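Local coordinates for protein halogenase PltM (Pseudomonas fluorescens, PDB 6BZN) that probably halogenates phenolic compounds with the help of FAD, using chloride, bromide or iodide, at residues Pro58-Gly63 with Phe219-Asn224; Val62-Thr67 with Ile261-His266; Ile276-Asn281 with Arg316-Ala321. All blocks are in the same frame, centred on the assembly; numbering follows the deposited sequence.

Contact 1 (Pro58-Gly63 with Phe219-Asn224); sequences PRFSVG and FTHMLN
F60 points one edge of its ring at the face of H221. The two make an edge-to-face (T-shaped) pair, with planes at 76° and centroids 4.9 Å apart. F60 CE1 sits over the centre of the imidazole, 3.5 Å from H221 NE2. CG of F60 is anti to the backbone N (chi1 162°), which carries the ring out of the loop to the strand. At another point of the same rim, F60 CE2 meets F219 CE2 at 4.0 Å. V62 adds its two methyls to F219. CG2 lies over one face of that ring, off toward its rim, in a CH-pi contact 4.1 Å from the centroid. V62 CG1 comes 3.6 Å from F219 CD2. S61 turns the other way, and its OG donates to V62 O.

The imidazole of H221 takes the F60 edge on a face while its NE2 is hydrogen-bonded to E64 OE2. An alanine in place of H221 would probably leave E64 OE2 without this partner and the edge of F60 without a face to rest on. R316 makes a cation-pi contact with F60. R59, S61 and V62 line an FAD site seen in a structure of this protein. The flavin-site loop therefore rests on strand 215-223 through ring edges, two ring faces and methyls, a contact of dispersion and weakly polar forces.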
ATOM      1  N   PRO A  58       0.471  -3.884  21.846  1.00 13.64           N
ATOM      2  CA  PRO A  58       0.704  -3.016  20.707  1.00 13.83           C
ATOM      3  C   PRO A  58       2.030  -3.330  20.014  1.00 14.22           C
ATOM      4  O   PRO A  58       2.980  -3.771  20.651  1.00 13.78           O
ATOM      5  CB  PRO A  58       0.783  -1.635  21.356  1.00 13.96           C
ATOM      6  CG  PRO A  58       1.444  -1.918  22.652  1.00 13.63           C
ATOM      7  CD  PRO A  58       0.815  -3.211  23.113  1.00 14.01           C
ATOM      8  N   ARG A  59       2.098  -3.094  18.712  1.00 15.28           N
ATOM      9  CA  ARG A  59       3.388  -3.177  18.031  1.00 16.14           C
ATOM     10  C   ARG A  59       3.476  -2.247  16.838  1.00 15.20           C
ATOM     11  O   ARG A  59       2.485  -1.911  16.218  1.00 14.70           O
ATOM     12  CB  ARG A  59       3.704  -4.626  17.618  1.00 17.82           C
ATOM     13  CG  ARG A  59       3.031  -5.130  16.358  1.00 19.81           C
ATOM     14  CD  ARG A  59       1.516  -5.249  16.451  1.00 22.64           C
ATOM     15  NE  ARG A  59       1.050  -6.098  15.345  1.00 25.24           N
ATOM     16  CZ  ARG A  59       0.827  -7.425  15.402  1.00 28.55           C
ATOM     17  NH1 ARG A  59       0.946  -8.117  16.538  1.00 28.45           N
ATOM     18  NH2 ARG A  59       0.435  -8.074  14.301  1.00 28.33           N
ATOM     19  N   PHE A  60       4.705  -1.899  16.511  1.00 15.40           N
ATOM     20  CA  PHE A  60       5.023  -0.992  15.420  1.00 16.04           C
ATOM     21  C   PHE A  60       4.867  -1.697  14.075  1.00 16.61           C
ATOM     22  O   PHE A  60       5.124  -2.897  13.941  1.00 15.94           O
ATOM     23  CB  PHE A  60       6.444  -0.483  15.648  1.00 16.55           C
ATOM     24  CG  PHE A  60       7.102   0.123  14.453  1.00 17.03           C
ATOM     25  CD1 PHE A  60       6.976   1.481  14.186  1.00 17.23           C
ATOM     26  CD2 PHE A  60       7.923  -0.651  13.643  1.00 17.57           C
ATOM     27  CE1 PHE A  60       7.624   2.050  13.102  1.00 17.76           C
ATOM     28  CE2 PHE A  60       8.574  -0.092  12.555  1.00 18.17           C
ATOM     29  CZ  PHE A  60       8.422   1.266  12.283  1.00 18.23           C
ATOM     30  N   SER A  61       4.399  -0.950  13.085  1.00 16.37           N
ATOM     31  CA  SER A  61       4.419  -1.410  11.708  1.00 17.39           C
ATOM     32  C   SER A  61       4.485  -0.188  10.779  1.00 16.56           C
ATOM     33  O   SER A  61       4.013   0.877  11.153  1.00 15.38           O
ATOM     34  CB  SER A  61       3.177  -2.268  11.441  1.00 18.51           C
ATOM     35  OG  SER A  61       3.015  -2.516  10.064  1.00 20.88           O
ATOM     36  N   VAL A  62       5.106  -0.323   9.609  1.00 16.07           N
ATOM     37  CA  VAL A  62       4.989   0.722   8.565  1.00 16.59           C
ATOM     38  C   VAL A  62       3.848   0.323   7.616  1.00 15.91           C
ATOM     39  O   VAL A  62       3.117  -0.629   7.904  1.00 16.47           O
ATOM     40  CB  VAL A  62       6.329   1.048   7.843  1.00 17.64           C
ATOM     41  CG1 VAL A  62       7.233   1.864   8.769  1.00 19.05           C
ATOM     42  CG2 VAL A  62       7.015  -0.216   7.356  1.00 18.84           C
ATOM     43  N   GLY A  63       3.668   1.052   6.507  1.00 14.92           N
ATOM     44  CA  GLY A  63       2.488   0.881   5.659  1.00 14.29           C
ATOM     45  C   GLY A  63       1.475   1.894   6.138  1.00 13.58           C
ATOM     46  O   GLY A  63       0.426   1.550   6.662  1.00 13.71           O
ATOM     47  N   PHE A 219      13.878   2.250   7.809  1.00 12.51           N
ATOM     48  CA  PHE A 219      12.757   3.026   8.330  1.00 12.47           C
ATOM     49  C   PHE A 219      12.709   3.128   9.845  1.00 12.50           C
ATOM     50  O   PHE A 219      13.199   2.254  10.579  1.00 12.29           O
ATOM     51  CB  PHE A 219      11.418   2.510   7.792  1.00 12.67           C
ATOM     52  CG  PHE A 219      11.242   1.021   7.901  1.00 13.33           C
ATOM     53  CD1 PHE A 219      11.776   0.175   6.935  1.00 13.91           C
ATOM     54  CD2 PHE A 219      10.564   0.468   8.966  1.00 13.75           C
ATOM     55  CE1 PHE A 219      11.626  -1.204   7.030  1.00 14.53           C
ATOM     56  CE2 PHE A 219      10.399  -0.908   9.062  1.00 14.27           C
ATOM     57  CZ  PHE A 219      10.927  -1.743   8.090  1.00 14.28           C
ATOM     58  N   THR A 220      12.118   4.227  10.299  1.00 12.04           N
ATOM     59  CA  THR A 220      12.002   4.510  11.718  1.00 12.17           C
ATOM     60  C   THR A 220      10.946   5.601  11.935  1.00 12.37           C
ATOM     61  O   THR A 220      10.359   6.122  10.970  1.00 12.29           O
ATOM     62  CB  THR A 220      13.371   4.933  12.324  1.00 12.35           C
ATOM     63  OG1 THR A 220      13.293   4.903  13.749  1.00 12.42           O
ATOM     64  CG2 THR A 220      13.787   6.337  11.884  1.00 12.62           C
ATOM     65  N   HIS A 221      10.736   5.947  13.196  1.00 11.90           N
ATOM     66  CA  HIS A 221       9.944   7.093  13.565  1.00 12.43           C
ATOM     67  C   HIS A 221      10.808   8.084  14.341  1.00 12.73           C
ATOM     68  O   HIS A 221      11.628   7.683  15.168  1.00 12.70           O
ATOM     69  CB  HIS A 221       8.758   6.686  14.439  1.00 12.25           C
ATOM     70  CG  HIS A 221       7.644   6.008  13.707  1.00 11.92           C
ATOM     71  ND1 HIS A 221       6.537   5.506  14.360  1.00 11.93           N
ATOM     72  CD2 HIS A 221       7.457   5.742  12.396  1.00 11.62           C
ATOM     73  CE1 HIS A 221       5.705   4.986  13.476  1.00 11.95           C
ATOM     74  NE2 HIS A 221       6.233   5.127  12.274  1.00 11.73           N
ATOM     75  N   MET A 222      10.590   9.373  14.083  1.00 12.71           N
ATOM     76  CA  MET A 222      11.401  10.438  14.676  1.00 13.36           C
ATOM     77  C   MET A 222      10.584  11.542  15.300  1.00 13.11           C
ATOM     78  O   MET A 222       9.441  11.815  14.892  1.00 13.63           O
ATOM     79  CB  MET A 222      12.320  11.064  13.631  1.00 13.77           C
ATOM     80  CG  MET A 222      13.279  10.091  12.962  1.00 14.53           C
ATOM     81  SD  MET A 222      14.510  11.028  12.039  1.00 16.05           S
ATOM     82  CE  MET A 222      15.359   9.694  11.213  1.00 15.76           C
ATOM     83  N   LEU A 223      11.204  12.203  16.274  1.00 13.67           N
ATOM     84  CA  LEU A 223      10.687  13.434  16.862  1.00 14.03           C
ATOM     85  C   LEU A 223      11.381  14.642  16.278  1.00 14.74           C
ATOM     86  O   LEU A 223      12.526  14.559  15.832  1.00 14.78           O
ATOM     87  CB  LEU A 223      10.975  13.476  18.360  1.00 14.68           C
ATOM     88  CG  LEU A 223      10.246  12.453  19.202  1.00 15.22           C
ATOM     89  CD1 LEU A 223      11.000  12.199  20.505  1.00 15.53           C
ATOM     90  CD2 LEU A 223       8.840  12.974  19.450  1.00 15.22           C
ATOM     91  N   ASN A 224      10.689  15.775  16.352  1.00 16.26           N
ATOM     92  CA  ASN A 224      11.226  17.074  15.940  1.00 17.30           C
ATOM     93  C   ASN A 224      11.720  17.125  14.494  1.00 17.34           C
ATOM     94  O   ASN A 224      12.729  17.778  14.201  1.00 17.80           O
ATOM     95  CB  ASN A 224      12.330  17.533  16.923  1.00 18.94           C
ATOM     96  CG  ASN A 224      11.769  17.958  18.265  1.00 20.69           C
ATOM     97  OD1 ASN A 224      10.603  18.332  18.364  1.00 23.39           O
ATOM     98  ND2 ASN A 224      12.588  17.905  19.308  1.00 23.18           N
TER

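Contact 2 (Val62-Thr67 with Ile261-His266); sequences VGEAAT and IPFNNH
E64 OE2 meets the rim of the F263 ring, 3.3 Å from F263 CZ and in the plane of the ring. The carboxylate is turned 68° from that plane, and the two side chains cross at about a right angle. The oxygen thus faces ring C-H groups, not the pi cloud. Below this polar end the contact is apolar and looser. E64 CB lies 4.4 Å from I261 CG2, and A65 CB lies 4.4 Å from I261 CD1. I261 O sits over the centre of one face of F263, within the same segment.

The second shell fixes both groups. CG of E64 lies beside its backbone N (chi1 -61°), and the chain then runs extended to the carboxylate, where S275 bonds OE1 and H221 bonds OE2. F139 and H221 each meet F263 edge-to-face. Backbone bonds join E64 to L138 and F263 to L273.

A65 belongs to an FAD site seen in a structure of this protein. A glycerol, probably from the crystallisation liquor, also hydrogen-bonds E64 OE1. The buried carboxylate is thus satisfied by polar partners at both oxygens. The electropositive rim of F263 probably adds a weak favourable contact at OE2.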
ATOM      1  N   VAL A  62       5.106  -0.323   9.609  1.00 16.07           N
ATOM      2  CA  VAL A  62       4.989   0.722   8.565  1.00 16.59           C
ATOM      3  C   VAL A  62       3.848   0.323   7.616  1.00 15.91           C
ATOM      4  O   VAL A  62       3.117  -0.629   7.904  1.00 16.47           O
ATOM      5  CB  VAL A  62       6.329   1.048   7.843  1.00 17.64           C
ATOM      6  CG1 VAL A  62       7.233   1.864   8.769  1.00 19.05           C
ATOM      7  CG2 VAL A  62       7.015  -0.216   7.356  1.00 18.84           C
ATOM      8  N   GLY A  63       3.668   1.052   6.507  1.00 14.92           N
ATOM      9  CA  GLY A  63       2.488   0.881   5.659  1.00 14.29           C
ATOM     10  C   GLY A  63       1.475   1.894   6.138  1.00 13.58           C
ATOM     11  O   GLY A  63       0.426   1.550   6.662  1.00 13.71           O
ATOM     12  N   GLU A  64       1.818   3.166   5.959  1.00 13.10           N
ATOM     13  CA  GLU A  64       1.163   4.257   6.674  1.00 12.86           C
ATOM     14  C   GLU A  64       0.373   5.216   5.795  1.00 12.60           C
ATOM     15  O   GLU A  64      -0.543   5.880   6.287  1.00 12.46           O
ATOM     16  CB  GLU A  64       2.211   5.029   7.470  1.00 12.91           C
ATOM     17  CG  GLU A  64       2.924   4.152   8.514  1.00 13.39           C
ATOM     18  CD  GLU A  64       4.313   4.617   8.898  1.00 13.37           C
ATOM     19  OE1 GLU A  64       5.136   4.894   7.996  1.00 13.43           O
ATOM     20  OE2 GLU A  64       4.599   4.643  10.120  1.00 12.90           O
ATOM     21  N   ALA A  65       0.707   5.305   4.515  1.00 12.43           N
ATOM     22  CA  ALA A  65       0.090   6.319   3.663  1.00 12.51           C
ATOM     23  C   ALA A  65      -1.165   5.760   3.042  1.00 12.61           C
ATOM     24  O   ALA A  65      -1.106   4.889   2.167  1.00 12.64           O
ATOM     25  CB  ALA A  65       1.063   6.773   2.582  1.00 12.36           C
ATOM     26  N   ALA A  66      -2.316   6.238   3.503  1.00 12.84           N
ATOM     27  CA  ALA A  66      -3.572   5.873   2.879  1.00 12.62           C
ATOM     28  C   ALA A  66      -3.642   6.523   1.500  1.00 12.99           C
ATOM     29  O   ALA A  66      -2.899   7.463   1.204  1.00 13.75           O
ATOM     30  CB  ALA A  66      -4.756   6.294   3.737  1.00 12.92           C
ATOM     31  N   THR A  67      -4.527   5.998   0.664  1.00 12.87           N
ATOM     32  CA  THR A  67      -4.743   6.504  -0.697  1.00 13.04           C
ATOM     33  C   THR A  67      -6.243   6.648  -0.943  1.00 13.58           C
ATOM     34  O   THR A  67      -7.051   6.127  -0.177  1.00 13.06           O
ATOM     35  CB  THR A  67      -4.203   5.523  -1.736  1.00 13.32           C
ATOM     36  OG1 THR A  67      -4.628   4.195  -1.393  1.00 13.18           O
ATOM     37  CG2 THR A  67      -2.696   5.583  -1.795  1.00 13.55           C
ATOM     38  N   ILE A 261       6.519  11.406   6.461  1.00 12.20           N
ATOM     39  CA  ILE A 261       5.121  11.091   6.690  1.00 12.42           C
ATOM     40  C   ILE A 261       4.805  11.500   8.126  1.00 12.25           C
ATOM     41  O   ILE A 261       4.950  10.691   9.049  1.00 12.47           O
ATOM     42  CB  ILE A 261       4.854   9.594   6.425  1.00 12.79           C
ATOM     43  CG1 ILE A 261       4.989   9.319   4.933  1.00 13.03           C
ATOM     44  CG2 ILE A 261       3.474   9.159   6.879  1.00 12.95           C
ATOM     45  CD1 ILE A 261       4.834   7.873   4.555  1.00 13.50           C
ATOM     46  N   PRO A 262       4.389  12.764   8.327  1.00 12.03           N
ATOM     47  CA  PRO A 262       4.124  13.217   9.701  1.00 12.07           C
ATOM     48  C   PRO A 262       2.865  12.645  10.307  1.00 12.08           C
ATOM     49  O   PRO A 262       1.850  12.495   9.604  1.00 11.27           O
ATOM     50  CB  PRO A 262       3.964  14.736   9.547  1.00 12.19           C
ATOM     51  CG  PRO A 262       4.653  15.054   8.276  1.00 12.32           C
ATOM     52  CD  PRO A 262       4.360  13.896   7.388  1.00 12.25           C
ATOM     53  N   PHE A 263       2.923  12.326  11.601  1.00 11.99           N
ATOM     54  CA  PHE A 263       1.703  12.105  12.390  1.00 12.13           C
ATOM     55  C   PHE A 263       1.331  13.349  13.200  1.00 12.58           C
ATOM     56  O   PHE A 263       0.293  13.347  13.843  1.00 12.30           O
ATOM     57  CB  PHE A 263       1.833  10.897  13.322  1.00 11.93           C
ATOM     58  CG  PHE A 263       2.260   9.632  12.618  1.00 11.96           C
ATOM     59  CD1 PHE A 263       1.400   8.989  11.741  1.00 11.92           C
ATOM     60  CD2 PHE A 263       3.525   9.094  12.831  1.00 11.92           C
ATOM     61  CE1 PHE A 263       1.787   7.828  11.101  1.00 11.67           C
ATOM     62  CE2 PHE A 263       3.924   7.940  12.188  1.00 11.95           C
ATOM     63  CZ  PHE A 263       3.050   7.300  11.328  1.00 11.90           C
ATOM     64  N   ASN A 264       2.160  14.392  13.144  1.00 12.65           N
ATOM     65  CA  ASN A 264       2.015  15.598  13.981  1.00 14.33           C
ATOM     66  C   ASN A 264       1.540  16.840  13.202  1.00 15.13           C
ATOM     67  O   ASN A 264       1.820  17.967  13.597  1.00 16.36           O
ATOM     68  CB  ASN A 264       3.333  15.881  14.732  1.00 14.53           C
ATOM     69  CG  ASN A 264       4.461  16.319  13.823  1.00 15.01           C
ATOM     70  OD1 ASN A 264       4.533  15.909  12.663  1.00 14.89           O
ATOM     71  ND2 ASN A 264       5.361  17.138  14.346  1.00 15.11           N
ATOM     72  N   ASN A 265       0.812  16.612  12.115  1.00 15.86           N
ATOM     73  CA  ASN A 265       0.398  17.661  11.188  1.00 16.94           C
ATOM     74  C   ASN A 265      -1.112  17.899  11.172  1.00 19.40           C
ATOM     75  O   ASN A 265      -1.613  18.613  10.296  1.00 21.09           O
ATOM     76  CB  ASN A 265       0.884  17.316   9.772  1.00 16.38           C
ATOM     77  CG  ASN A 265       0.266  16.034   9.216  1.00 15.43           C
ATOM     78  OD1 ASN A 265      -0.513  15.353   9.885  1.00 14.83           O
ATOM     79  ND2 ASN A 265       0.642  15.686   7.993  1.00 15.02           N
ATOM     80  N   HIS A 266      -1.831  17.270  12.105  1.00 20.93           N
ATOM     81  CA  HIS A 266      -3.282  17.373  12.189  1.00 23.47           C
ATOM     82  C   HIS A 266      -3.599  18.347  13.326  1.00 24.07           C
ATOM     83  O   HIS A 266      -3.087  18.182  14.426  1.00 20.20           O
ATOM     84  CB  HIS A 266      -3.912  16.002  12.476  1.00 24.08           C
ATOM     85  CG  HIS A 266      -5.399  15.978  12.305  1.00 26.73           C
ATOM     86  ND1 HIS A 266      -6.017  15.475  11.182  1.00 29.80           N
ATOM     87  CD2 HIS A 266      -6.391  16.424  13.105  1.00 27.80           C
ATOM     88  CE1 HIS A 266      -7.327  15.602  11.305  1.00 29.45           C
ATOM     89  NE2 HIS A 266      -7.580  16.181  12.463  1.00 28.82           N
TER

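Contact 3 (Ile276-Asn281 with Arg316-Ala321); sequences IGFQFN and REWIYA
F278 on strand 273-281 meets W318, in the break of strand 313-321; the strands run the same way, with strand 215-223 between them, and the nearest alpha carbons, F278 CA and Y320 CA, are 9.6 Å apart. The side chains have to span that middle strand. The six-membered ring of W318 meets both F278 and I276. The CB of W318 does not point at the other strand, but the end of the indole comes near it.

The main pair is an offset edge-to-face contact. F278 gives its edge, and the planes stand at 80° with ring centroids 5.3 Å apart. F278 CE1 is the touching atom, 3.5 Å from W318 CH2 and 3.6 Å from W318 CZ3. It meets the far end of the indole obliquely. W318 CH2 in turn lies in the plane of the phenyl ring. CG of F278 stands between the backbone N and the carbonyl carbon (chi1 63°), which carries the ring out at about a right angle to the run of its strand, with CE1 turned to the indole.

I276 makes a lighter contact. Its CG2 is 4.2 Å from W318 CH2, and its carbonyl O is 4.1 Å from W318 CZ3.

The surroundings hold both rings. F218 of the middle strand stacks on F278, and L298 of helix 291-301 packs against it too. W318 NE1 is hydrogen-bonded to E292, while T220 and M222 touch the indole.

This is packing between two strands of the mixed sheet, bridged over strand 215-223; helix 291-301 lies against the same side chains. The chemistry is almost wholly aromatic and apolar at the interface. The one polar atom of the indole is directed to E292, so the tryptophan is tethered at its nitrogen and packed at its six-membered ring.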
ATOM      1  N   ILE A 276       9.836   8.100   8.860  1.00 11.43           N
ATOM      2  CA  ILE A 276      10.918   8.355   7.921  1.00 11.89           C
ATOM      3  C   ILE A 276      11.390   7.005   7.379  1.00 11.95           C
ATOM      4  O   ILE A 276      11.708   6.096   8.154  1.00 12.23           O
ATOM      5  CB  ILE A 276      12.116   9.077   8.598  1.00 12.03           C
ATOM      6  CG1 ILE A 276      11.683  10.404   9.257  1.00 12.17           C
ATOM      7  CG2 ILE A 276      13.247   9.294   7.598  1.00 12.41           C
ATOM      8  CD1 ILE A 276      11.151  11.495   8.337  1.00 12.31           C
ATOM      9  N   GLY A 277      11.431   6.870   6.055  1.00 11.70           N
ATOM     10  CA  GLY A 277      11.955   5.662   5.419  1.00 11.77           C
ATOM     11  C   GLY A 277      12.764   6.043   4.214  1.00 12.22           C
ATOM     12  O   GLY A 277      12.335   6.903   3.450  1.00 13.06           O
ATOM     13  N   PHE A 278      13.940   5.458   4.039  1.00 12.37           N
ATOM     14  CA  PHE A 278      14.694   5.680   2.796  1.00 12.37           C
ATOM     15  C   PHE A 278      15.032   4.372   2.113  1.00 12.49           C
ATOM     16  O   PHE A 278      15.340   3.363   2.774  1.00 12.21           O
ATOM     17  CB  PHE A 278      15.908   6.619   2.959  1.00 12.88           C
ATOM     18  CG  PHE A 278      16.987   6.138   3.886  1.00 13.12           C
ATOM     19  CD1 PHE A 278      16.884   6.332   5.268  1.00 13.01           C
ATOM     20  CD2 PHE A 278      18.153   5.591   3.379  1.00 13.56           C
ATOM     21  CE1 PHE A 278      17.899   5.921   6.119  1.00 13.58           C
ATOM     22  CE2 PHE A 278      19.175   5.184   4.230  1.00 14.01           C
ATOM     23  CZ  PHE A 278      19.051   5.356   5.598  1.00 13.95           C
ATOM     24  N   GLN A 279      14.902   4.396   0.783  1.00 11.99           N
ATOM     25  CA  GLN A 279      14.975   3.209  -0.046  1.00 12.14           C
ATOM     26  C   GLN A 279      16.009   3.407  -1.118  1.00 12.55           C
ATOM     27  O   GLN A 279      16.087   4.496  -1.696  1.00 13.15           O
ATOM     28  CB  GLN A 279      13.639   2.945  -0.757  1.00 12.14           C
ATOM     29  CG  GLN A 279      12.495   2.457   0.131  1.00 12.14           C
ATOM     30  CD  GLN A 279      12.115   3.414   1.246  1.00 12.51           C
ATOM     31  OE1 GLN A 279      12.201   3.076   2.424  1.00 12.73           O
ATOM     32  NE2 GLN A 279      11.695   4.625   0.880  1.00 12.59           N
ATOM     33  N   PHE A 280      16.783   2.362  -1.400  1.00 12.79           N
ATOM     34  CA  PHE A 280      17.714   2.372  -2.529  1.00 12.87           C
ATOM     35  C   PHE A 280      17.373   1.309  -3.568  1.00 12.96           C
ATOM     36  O   PHE A 280      17.019   0.190  -3.241  1.00 12.08           O
ATOM     37  CB  PHE A 280      19.159   2.158  -2.057  1.00 13.10           C
ATOM     38  CG  PHE A 280      19.672   3.251  -1.175  1.00 13.31           C
ATOM     39  CD1 PHE A 280      19.839   4.543  -1.682  1.00 13.61           C
ATOM     40  CD2 PHE A 280      20.015   3.000   0.145  1.00 13.65           C
ATOM     41  CE1 PHE A 280      20.324   5.567  -0.873  1.00 14.22           C
ATOM     42  CE2 PHE A 280      20.498   4.009   0.954  1.00 13.76           C
ATOM     43  CZ  PHE A 280      20.648   5.298   0.449  1.00 14.07           C
ATOM     44  N   ASN A 281      17.503   1.702  -4.829  1.00 13.15           N
ATOM     45  CA  ASN A 281      17.602   0.794  -5.941  1.00 13.69           C
ATOM     46  C   ASN A 281      18.953   0.081  -5.832  1.00 14.03           C
ATOM     47  O   ASN A 281      20.002   0.687  -6.056  1.00 14.28           O
ATOM     48  CB  ASN A 281      17.506   1.587  -7.247  1.00 13.57           C
ATOM     49  CG  ASN A 281      17.589   0.716  -8.474  1.00 14.03           C
ATOM     50  OD1 ASN A 281      17.851  -0.476  -8.389  1.00 14.92           O
ATOM     51  ND2 ASN A 281      17.347   1.311  -9.632  1.00 13.84           N
ATOM     52  N   ARG A 316      12.943   5.379  17.719  1.00 18.33           N
ATOM     53  CA  ARG A 316      13.013   3.919  17.671  1.00 18.82           C
ATOM     54  C   ARG A 316      14.376   3.530  17.105  1.00 18.73           C
ATOM     55  O   ARG A 316      15.096   4.384  16.570  1.00 18.69           O
ATOM     56  CB  ARG A 316      12.027   3.329  16.651  1.00 18.78           C
ATOM     57  CG  ARG A 316      10.634   3.889  16.558  1.00 18.42           C
ATOM     58  CD  ARG A 316       9.850   3.091  15.518  1.00 17.43           C
ATOM     59  NE  ARG A 316       9.926   1.674  15.842  1.00 17.59           N
ATOM     60  CZ  ARG A 316       9.255   1.077  16.829  1.00 17.61           C
ATOM     61  NH1 ARG A 316       8.375   1.752  17.583  1.00 17.54           N
ATOM     62  NH2 ARG A 316       9.460  -0.211  17.055  1.00 17.73           N
ATOM     63  N   GLU A 317      14.691   2.239  17.142  1.00 19.03           N
ATOM     64  CA  GLU A 317      15.815   1.716  16.368  1.00 20.31           C
ATOM     65  C   GLU A 317      15.429   1.688  14.895  1.00 18.69           C
ATOM     66  O   GLU A 317      14.285   1.365  14.553  1.00 18.16           O
ATOM     67  CB  GLU A 317      16.203   0.297  16.816  1.00 22.83           C
ATOM     68  CG  GLU A 317      16.639   0.201  18.273  1.00 26.48           C
ATOM     69  CD  GLU A 317      17.694   1.234  18.668  1.00 30.93           C
ATOM     70  OE1 GLU A 317      18.793   1.219  18.066  1.00 34.40           O
ATOM     71  OE2 GLU A 317      17.417   2.063  19.583  1.00 33.90           O
ATOM     72  N   TRP A 318      16.369   2.060  14.030  1.00 17.55           N
ATOM     73  CA  TRP A 318      16.218   1.835  12.596  1.00 16.71           C
ATOM     74  C   TRP A 318      16.003   0.347  12.319  1.00 16.89           C
ATOM     75  O   TRP A 318      16.585  -0.505  12.990  1.00 16.74           O
ATOM     76  CB  TRP A 318      17.473   2.278  11.827  1.00 16.27           C
ATOM     77  CG  TRP A 318      17.690   3.738  11.657  1.00 15.93           C
ATOM     78  CD1 TRP A 318      18.561   4.526  12.362  1.00 16.17           C
ATOM     79  CD2 TRP A 318      17.061   4.595  10.701  1.00 15.69           C
ATOM     80  NE1 TRP A 318      18.504   5.814  11.906  1.00 16.27           N
ATOM     81  CE2 TRP A 318      17.594   5.885  10.885  1.00 16.01           C
ATOM     82  CE3 TRP A 318      16.095   4.400   9.708  1.00 15.46           C
ATOM     83  CZ2 TRP A 318      17.188   6.981  10.116  1.00 15.34           C
ATOM     84  CZ3 TRP A 318      15.702   5.484   8.939  1.00 15.26           C
ATOM     85  CH2 TRP A 318      16.250   6.759   9.149  1.00 15.13           C
ATOM     86  N   ILE A 319      15.159   0.046  11.341  1.00 15.69           N
ATOM     87  CA  ILE A 319      15.051  -1.299  10.795  1.00 16.91           C
ATOM     88  C   ILE A 319      15.593  -1.232   9.378  1.00 16.31           C
ATOM     89  O   ILE A 319      15.257  -0.302   8.644  1.00 15.32           O
ATOM     90  CB  ILE A 319      13.586  -1.781  10.758  1.00 18.10           C
ATOM     91  CG1 ILE A 319      13.014  -1.888  12.177  1.00 19.95           C
ATOM     92  CG2 ILE A 319      13.464  -3.111  10.014  1.00 18.85           C
ATOM     93  CD1 ILE A 319      13.495  -3.105  12.940  1.00 21.55           C
ATOM     94  N   TYR A 320      16.439  -2.193   9.012  1.00 15.63           N
ATOM     95  CA  TYR A 320      16.954  -2.319   7.658  1.00 16.06           C
ATOM     96  C   TYR A 320      16.454  -3.622   7.062  1.00 16.59           C
ATOM     97  O   TYR A 320      16.543  -4.656   7.706  1.00 15.71           O
ATOM     98  CB  TYR A 320      18.480  -2.324   7.670  1.00 16.63           C
ATOM     99  CG  TYR A 320      19.101  -2.698   6.338  1.00 17.17           C
ATOM    100  CD1 TYR A 320      18.843  -1.947   5.188  1.00 17.51           C
ATOM    101  CD2 TYR A 320      19.966  -3.780   6.229  1.00 18.73           C
ATOM    102  CE1 TYR A 320      19.423  -2.279   3.961  1.00 17.66           C
ATOM    103  CE2 TYR A 320      20.548  -4.117   5.011  1.00 18.64           C
ATOM    104  CZ  TYR A 320      20.289  -3.362   3.890  1.00 18.67           C
ATOM    105  OH  TYR A 320      20.881  -3.725   2.694  1.00 19.56           O
ATOM    106  N   ALA A 321      15.898  -3.555   5.853  1.00 16.37           N
ATOM    107  CA  ALA A 321      15.535  -4.730   5.074  1.00 16.73           C
ATOM    108  C   ALA A 321      16.340  -4.685   3.767  1.00 17.34           C
ATOM    109  O   ALA A 321      16.126  -3.785   2.951  1.00 16.76           O
ATOM    110  CB  ALA A 321      14.026  -4.738   4.798  1.00 16.52           C
TER

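In the fold
From the N terminus, the loop between strand 49-52 and helix 68-81 supplies the first side of both contact 1 and contact 2, which share V62 and G63. Contact 1 closes a long loop at strand 215-223. Contact 2 starts a few residues later and closes further on, at strand 256-262, so the two loops overlap and cross. Contact 3 comes after both have closed and is a short loop from strand 273-281 to strand 313-321. All three reach the mixed sheet. Contact 1 lands on the strand between those two, so contacts 1 and 3 adjoin: T220 N bonds I276 O. Contacts 1 and 2 tie the flavin-site loop to the sheet; contact 3 packs within the sheet.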